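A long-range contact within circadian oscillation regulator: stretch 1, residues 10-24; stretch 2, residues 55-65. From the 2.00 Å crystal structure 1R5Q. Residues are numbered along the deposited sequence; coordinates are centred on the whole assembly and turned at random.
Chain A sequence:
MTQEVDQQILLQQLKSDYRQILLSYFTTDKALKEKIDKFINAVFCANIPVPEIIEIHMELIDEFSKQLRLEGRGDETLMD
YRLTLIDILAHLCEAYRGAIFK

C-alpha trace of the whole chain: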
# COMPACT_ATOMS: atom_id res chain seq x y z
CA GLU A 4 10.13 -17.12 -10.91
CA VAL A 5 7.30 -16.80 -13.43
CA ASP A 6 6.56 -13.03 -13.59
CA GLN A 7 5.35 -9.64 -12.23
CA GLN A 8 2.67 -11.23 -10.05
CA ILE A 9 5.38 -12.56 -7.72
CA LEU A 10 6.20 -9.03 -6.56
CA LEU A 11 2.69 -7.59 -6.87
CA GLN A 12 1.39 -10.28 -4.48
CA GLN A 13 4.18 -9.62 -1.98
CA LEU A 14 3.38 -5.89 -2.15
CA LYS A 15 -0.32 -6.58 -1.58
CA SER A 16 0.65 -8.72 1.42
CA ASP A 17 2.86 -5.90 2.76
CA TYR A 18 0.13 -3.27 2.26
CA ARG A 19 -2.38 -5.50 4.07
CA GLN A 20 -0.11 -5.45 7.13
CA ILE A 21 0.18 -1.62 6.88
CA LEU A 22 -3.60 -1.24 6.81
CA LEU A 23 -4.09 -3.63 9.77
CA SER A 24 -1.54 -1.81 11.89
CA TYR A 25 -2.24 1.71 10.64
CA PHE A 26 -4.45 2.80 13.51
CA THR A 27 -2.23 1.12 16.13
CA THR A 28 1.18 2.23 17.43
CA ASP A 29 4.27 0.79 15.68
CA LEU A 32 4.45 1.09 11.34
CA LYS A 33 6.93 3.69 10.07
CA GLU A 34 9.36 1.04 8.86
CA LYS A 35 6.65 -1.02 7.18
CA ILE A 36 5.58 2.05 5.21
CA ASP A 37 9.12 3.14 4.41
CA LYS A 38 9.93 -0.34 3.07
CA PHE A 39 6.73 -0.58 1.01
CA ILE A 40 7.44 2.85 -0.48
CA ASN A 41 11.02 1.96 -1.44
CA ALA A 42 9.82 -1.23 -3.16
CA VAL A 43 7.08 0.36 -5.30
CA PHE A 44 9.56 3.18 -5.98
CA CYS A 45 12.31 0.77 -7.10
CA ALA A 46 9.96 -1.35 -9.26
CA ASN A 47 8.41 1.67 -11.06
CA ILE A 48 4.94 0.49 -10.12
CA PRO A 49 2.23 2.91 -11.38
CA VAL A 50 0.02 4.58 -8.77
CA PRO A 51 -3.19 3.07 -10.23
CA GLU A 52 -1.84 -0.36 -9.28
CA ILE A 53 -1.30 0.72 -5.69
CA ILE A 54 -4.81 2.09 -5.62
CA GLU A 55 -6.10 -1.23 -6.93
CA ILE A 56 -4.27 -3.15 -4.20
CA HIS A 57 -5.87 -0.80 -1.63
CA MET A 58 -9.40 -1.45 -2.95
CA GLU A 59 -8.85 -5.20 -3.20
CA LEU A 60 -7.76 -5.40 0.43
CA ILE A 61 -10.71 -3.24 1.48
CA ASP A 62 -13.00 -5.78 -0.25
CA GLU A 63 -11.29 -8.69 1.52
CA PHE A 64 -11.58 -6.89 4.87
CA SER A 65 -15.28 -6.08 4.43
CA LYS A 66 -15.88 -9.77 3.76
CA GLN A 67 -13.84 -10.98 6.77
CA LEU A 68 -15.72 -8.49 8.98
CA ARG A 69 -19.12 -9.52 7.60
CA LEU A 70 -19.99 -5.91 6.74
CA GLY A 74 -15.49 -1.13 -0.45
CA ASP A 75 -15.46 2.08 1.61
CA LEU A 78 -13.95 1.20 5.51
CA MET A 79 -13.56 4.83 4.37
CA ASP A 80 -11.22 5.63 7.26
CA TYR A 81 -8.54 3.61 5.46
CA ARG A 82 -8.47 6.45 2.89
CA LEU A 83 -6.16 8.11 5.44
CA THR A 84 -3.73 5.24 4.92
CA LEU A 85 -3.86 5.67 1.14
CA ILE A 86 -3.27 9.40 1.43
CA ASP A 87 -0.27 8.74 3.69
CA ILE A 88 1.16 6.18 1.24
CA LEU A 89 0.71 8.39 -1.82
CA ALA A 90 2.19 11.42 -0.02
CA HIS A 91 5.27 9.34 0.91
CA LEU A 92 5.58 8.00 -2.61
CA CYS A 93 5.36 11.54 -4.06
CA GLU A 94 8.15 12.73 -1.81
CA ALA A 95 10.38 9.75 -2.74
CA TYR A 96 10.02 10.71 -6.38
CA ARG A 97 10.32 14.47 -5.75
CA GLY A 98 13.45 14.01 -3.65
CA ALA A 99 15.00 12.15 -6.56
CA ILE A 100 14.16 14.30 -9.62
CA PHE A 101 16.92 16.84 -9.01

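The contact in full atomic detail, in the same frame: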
# COMPACT_ATOMS: atom_id res chain seq x y z
N LEU A 10 6.00 -10.23 -7.35
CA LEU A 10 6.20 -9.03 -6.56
C LEU A 10 4.89 -8.34 -6.18
O LEU A 10 4.72 -7.90 -5.04
CB LEU A 10 7.10 -8.03 -7.30
CG LEU A 10 7.21 -6.66 -6.63
CD1 LEU A 10 7.79 -6.80 -5.21
CD2 LEU A 10 8.09 -5.77 -7.50
N LEU A 11 3.97 -8.24 -7.14
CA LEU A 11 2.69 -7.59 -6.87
C LEU A 11 1.91 -8.26 -5.73
O LEU A 11 1.15 -7.58 -5.02
CB LEU A 11 1.83 -7.52 -8.13
CG LEU A 11 2.32 -6.63 -9.29
CD1 LEU A 11 1.26 -6.56 -10.40
CD2 LEU A 11 2.62 -5.22 -8.77
N GLN A 12 2.09 -9.57 -5.56
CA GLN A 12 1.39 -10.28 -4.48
C GLN A 12 2.09 -10.01 -3.15
O GLN A 12 1.44 -9.88 -2.10
CB GLN A 12 1.32 -11.79 -4.75
CG GLN A 12 0.20 -12.19 -5.71
CD GLN A 12 -1.17 -11.63 -5.29
OE1 GLN A 12 -1.82 -10.88 -6.04
NE2 GLN A 12 -1.61 -11.99 -4.09
N GLN A 13 3.42 -9.93 -3.19
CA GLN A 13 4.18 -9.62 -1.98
C GLN A 13 3.81 -8.20 -1.52
O GLN A 13 3.61 -7.95 -0.33
CB GLN A 13 5.69 -9.71 -2.25
CG GLN A 13 6.20 -11.14 -2.51
CD GLN A 13 7.70 -11.22 -2.82
OE1 GLN A 13 8.26 -12.31 -2.91
NE2 GLN A 13 8.34 -10.06 -2.98
N LEU A 14 3.73 -7.27 -2.47
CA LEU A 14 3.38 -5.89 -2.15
C LEU A 14 1.98 -5.81 -1.55
O LEU A 14 1.75 -5.07 -0.60
CB LEU A 14 3.47 -5.00 -3.39
CG LEU A 14 4.92 -4.80 -3.85
CD1 LEU A 14 4.94 -4.08 -5.19
CD2 LEU A 14 5.66 -4.01 -2.79
N LYS A 15 1.04 -6.56 -2.11
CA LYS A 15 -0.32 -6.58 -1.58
C LYS A 15 -0.26 -7.10 -0.13
O LYS A 15 -0.89 -6.54 0.78
CB LYS A 15 -1.21 -7.47 -2.45
CG LYS A 15 -2.61 -7.67 -1.92
CD LYS A 15 -3.58 -8.12 -3.02
CE LYS A 15 -4.96 -8.41 -2.46
NZ LYS A 15 -5.96 -8.69 -3.55
N SER A 16 0.51 -8.16 0.09
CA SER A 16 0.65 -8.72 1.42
C SER A 16 1.20 -7.66 2.37
O SER A 16 0.71 -7.51 3.49
CB SER A 16 1.57 -9.95 1.40
OG SER A 16 2.05 -10.22 2.71
N ASP A 17 2.23 -6.94 1.93
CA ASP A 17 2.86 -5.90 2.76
C ASP A 17 1.89 -4.76 3.11
O ASP A 17 1.88 -4.27 4.24
CB ASP A 17 4.08 -5.33 2.04
CG ASP A 17 5.21 -6.36 1.86
OD1 ASP A 17 6.13 -6.08 1.07
OD2 ASP A 17 5.21 -7.42 2.52
N TYR A 18 1.10 -4.36 2.11
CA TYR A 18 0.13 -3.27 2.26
C TYR A 18 -0.97 -3.70 3.22
O TYR A 18 -1.47 -2.89 3.99
CB TYR A 18 -0.49 -2.90 0.90
CG TYR A 18 -1.25 -1.59 0.91
CD1 TYR A 18 -0.58 -0.37 0.96
CD2 TYR A 18 -2.65 -1.56 0.94
CE1 TYR A 18 -1.28 0.86 1.03
CE2 TYR A 18 -3.36 -0.36 1.01
CZ TYR A 18 -2.66 0.85 1.05
OH TYR A 18 -3.33 2.04 1.10
N ARG A 19 -1.34 -4.98 3.17
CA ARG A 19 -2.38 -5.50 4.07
C ARG A 19 -1.91 -5.27 5.51
O ARG A 19 -2.66 -4.77 6.35
CB ARG A 19 -2.61 -7.01 3.83
CG ARG A 19 -3.57 -7.63 4.86
CD ARG A 19 -3.68 -9.15 4.72
NE ARG A 19 -4.35 -9.54 3.48
CZ ARG A 19 -3.74 -10.13 2.46
NH1 ARG A 19 -2.43 -10.40 2.54
NH2 ARG A 19 -4.42 -10.46 1.37
N GLN A 20 -0.67 -5.64 5.80
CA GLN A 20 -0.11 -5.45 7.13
C GLN A 20 -0.05 -3.96 7.53
O GLN A 20 -0.18 -3.63 8.71
CB GLN A 20 1.27 -6.11 7.23
CG GLN A 20 1.25 -7.66 7.23
CD GLN A 20 0.22 -8.26 8.21
OE1 GLN A 20 0.14 -7.87 9.38
NE2 GLN A 20 -0.59 -9.21 7.72
N ILE A 21 0.15 -3.06 6.56
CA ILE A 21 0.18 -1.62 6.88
C ILE A 21 -1.24 -1.19 7.26
O ILE A 21 -1.45 -0.48 8.26
CB ILE A 21 0.67 -0.76 5.66
CG1 ILE A 21 2.17 -0.99 5.44
CG2 ILE A 21 0.37 0.75 5.90
CD1 ILE A 21 2.69 -0.53 4.07
N LEU A 22 -2.23 -1.60 6.48
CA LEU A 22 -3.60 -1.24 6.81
C LEU A 22 -3.99 -1.75 8.22
O LEU A 22 -4.51 -1.00 9.02
CB LEU A 22 -4.57 -1.82 5.78
CG LEU A 22 -4.58 -1.23 4.36
CD1 LEU A 22 -5.39 -2.11 3.42
CD2 LEU A 22 -5.16 0.18 4.41
N LEU A 23 -3.73 -3.03 8.49
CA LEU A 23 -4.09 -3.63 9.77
C LEU A 23 -3.34 -3.08 10.97
O LEU A 23 -3.75 -3.29 12.12
CB LEU A 23 -3.93 -5.15 9.70
CG LEU A 23 -4.85 -5.81 8.65
CD1 LEU A 23 -4.70 -7.33 8.65
CD2 LEU A 23 -6.29 -5.40 8.95
N SER A 24 -2.23 -2.38 10.75
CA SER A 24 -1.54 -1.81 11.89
C SER A 24 -1.57 -0.29 11.83
O SER A 24 -1.02 0.37 12.72
CB SER A 24 -0.09 -2.29 11.92
OG SER A 24 0.66 -1.57 10.98
N GLU A 55 -5.34 -0.00 -6.72
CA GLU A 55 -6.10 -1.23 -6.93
C GLU A 55 -5.85 -2.21 -5.78
O GLU A 55 -6.78 -2.87 -5.33
CB GLU A 55 -5.72 -1.85 -8.27
CG GLU A 55 -6.75 -2.83 -8.78
CD GLU A 55 -6.28 -3.53 -10.03
OE1 GLU A 55 -5.52 -4.52 -9.90
OE2 GLU A 55 -6.67 -3.08 -11.13
N ILE A 56 -4.61 -2.29 -5.32
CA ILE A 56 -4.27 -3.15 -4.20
C ILE A 56 -5.07 -2.69 -2.97
O ILE A 56 -5.67 -3.51 -2.27
CB ILE A 56 -2.75 -3.10 -3.91
CG1 ILE A 56 -2.00 -3.91 -4.98
CG2 ILE A 56 -2.45 -3.66 -2.52
CD1 ILE A 56 -0.51 -3.77 -4.92
N HIS A 57 -5.11 -1.37 -2.74
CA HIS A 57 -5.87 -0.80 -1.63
C HIS A 57 -7.34 -1.29 -1.66
O HIS A 57 -7.83 -1.87 -0.69
CB HIS A 57 -5.87 0.74 -1.73
CG HIS A 57 -6.61 1.41 -0.61
ND1 HIS A 57 -6.01 1.73 0.60
CD2 HIS A 57 -7.90 1.81 -0.50
CE1 HIS A 57 -6.90 2.29 1.40
NE2 HIS A 57 -8.06 2.35 0.75
N MET A 58 -8.01 -1.05 -2.78
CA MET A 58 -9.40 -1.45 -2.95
C MET A 58 -9.63 -2.96 -2.79
O MET A 58 -10.62 -3.40 -2.20
CB MET A 58 -9.92 -1.00 -4.32
CG MET A 58 -9.93 0.51 -4.49
SD MET A 58 -10.66 1.36 -3.06
CE MET A 58 -12.45 1.10 -3.38
N GLU A 59 -8.71 -3.76 -3.31
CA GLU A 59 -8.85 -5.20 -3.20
C GLU A 59 -8.81 -5.64 -1.74
O GLU A 59 -9.59 -6.50 -1.32
CB GLU A 59 -7.75 -5.91 -3.99
CG GLU A 59 -7.87 -5.73 -5.49
CD GLU A 59 -6.88 -6.59 -6.26
OE1 GLU A 59 -6.11 -7.35 -5.61
OE2 GLU A 59 -6.88 -6.51 -7.51
N LEU A 60 -7.89 -5.06 -0.97
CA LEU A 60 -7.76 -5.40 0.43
C LEU A 60 -8.97 -4.91 1.21
O LEU A 60 -9.42 -5.57 2.16
CB LEU A 60 -6.46 -4.83 1.00
CG LEU A 60 -5.24 -5.59 0.46
CD1 LEU A 60 -3.95 -4.81 0.71
CD2 LEU A 60 -5.18 -6.97 1.16
N ILE A 61 -9.52 -3.77 0.81
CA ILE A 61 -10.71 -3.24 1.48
C ILE A 61 -11.85 -4.24 1.25
O ILE A 61 -12.62 -4.52 2.18
CB ILE A 61 -11.11 -1.85 0.94
CG1 ILE A 61 -10.08 -0.79 1.35
CG2 ILE A 61 -12.48 -1.45 1.46
CD1 ILE A 61 -9.79 -0.72 2.84
N ASP A 62 -11.94 -4.81 0.04
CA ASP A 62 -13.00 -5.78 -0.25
C ASP A 62 -12.84 -7.03 0.61
O ASP A 62 -13.83 -7.53 1.16
CB ASP A 62 -13.01 -6.18 -1.73
CG ASP A 62 -13.71 -5.16 -2.60
OD1 ASP A 62 -14.43 -4.30 -2.05
OD2 ASP A 62 -13.56 -5.22 -3.85
N GLU A 63 -11.61 -7.52 0.71
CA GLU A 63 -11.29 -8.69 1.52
C GLU A 63 -11.68 -8.42 2.97
O GLU A 63 -12.34 -9.25 3.60
CB GLU A 63 -9.79 -9.01 1.43
CG GLU A 63 -9.41 -9.75 0.16
CD GLU A 63 -7.90 -9.86 -0.07
OE1 GLU A 63 -7.13 -9.99 0.91
OE2 GLU A 63 -7.50 -9.81 -1.26
N PHE A 64 -11.26 -7.27 3.50
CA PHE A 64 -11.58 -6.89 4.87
C PHE A 64 -13.08 -6.85 5.15
O PHE A 64 -13.54 -7.38 6.19
CB PHE A 64 -11.02 -5.51 5.20
CG PHE A 64 -9.53 -5.45 5.31
CD1 PHE A 64 -8.90 -4.24 5.62
CD2 PHE A 64 -8.74 -6.58 5.09
CE1 PHE A 64 -7.51 -4.16 5.72
CE2 PHE A 64 -7.33 -6.51 5.19
CZ PHE A 64 -6.72 -5.30 5.50
N SER A 65 -13.83 -6.22 4.25
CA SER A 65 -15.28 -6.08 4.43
C SER A 65 -15.93 -7.45 4.48
O SER A 65 -16.92 -7.65 5.19
CB SER A 65 -15.89 -5.22 3.30
OG SER A 65 -16.04 -5.94 2.09

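Two helical stretches cross here with an angle of 61° between their N-to-C directions, their axes approaching to 9.9 Å. Together they bury 660 Å² in a seam that is apolar along its middle and charged along one border.

Leu 60 is the centre of the packing. Its CA-to-CB bond points toward the other helix, and its side chain (chi1 m, chi2 t) fits as a knob among Lys 15, Tyr 18, Arg 19 and Leu 22. CD1 lies 3.5 Å from the backbone O of Lys 15 and 3.5 Å from CD2 of Tyr 18, at the edge of the tyrosine ring; CD2 of Leu 60 rests over one face of the Arg 19 guanidinium, 3.6 Å from NE of Arg 19. A branched leucine suits this hole because its two methyls reach different walls. One turn earlier, Ile 56 has the same m, t rotamer. Its CG2 packs 3.7 Å from CA of Lys 15, where the helices run close enough for a beta-branched methyl to meet backbone directly, while its CD1 reaches to 4.4 Å from CB of Leu 14.

Lys 15 answers as the reciprocal knob, among Ile 56, Glu 59, Leu 60 and Glu 63. Its CA-to-CB bond points sideways, but all four chi angles are t, and the extended chain carries its methylenes past Leu 60, with CE 3.9 Å from CD2 of that residue. NZ is thereby delivered to two carboxylates: a very short hydrogen bond of 2.5 Å to OE1 of Glu 59 and a weak one of 3.0 Å to OE2 of Glu 63, both within salt bridges. Glu 63 also accepts from Arg 19, whose NH2 lies 2.8 Å from its OE1 with a nearly straight N-H...O angle of 170°. Arginine's chain is t, t and then m at chi3, a bend that accompanies the placing of the guanidinium edge against the carboxylate. Glu 63 thus spans two cations, one per oxygen.

Within the buried part, Tyr 18, at chi1 t, directs its ring across the seam so that OH lies 2.7 Å from ND1 of His 57, itself at chi1 t. This hydrogen bond, in which either residue could be the donor, satisfies polar atoms that would otherwise be costly to bury. The rings meet rim to rim, their planes at 67°.

Farther along, Phe 64 closes the apolar seam: CD1 of Leu 22 is 3.7 Å from its CE1, and CD2 of Leu 23 is 3.5 Å from its CZ. Both leucines adopt m, t.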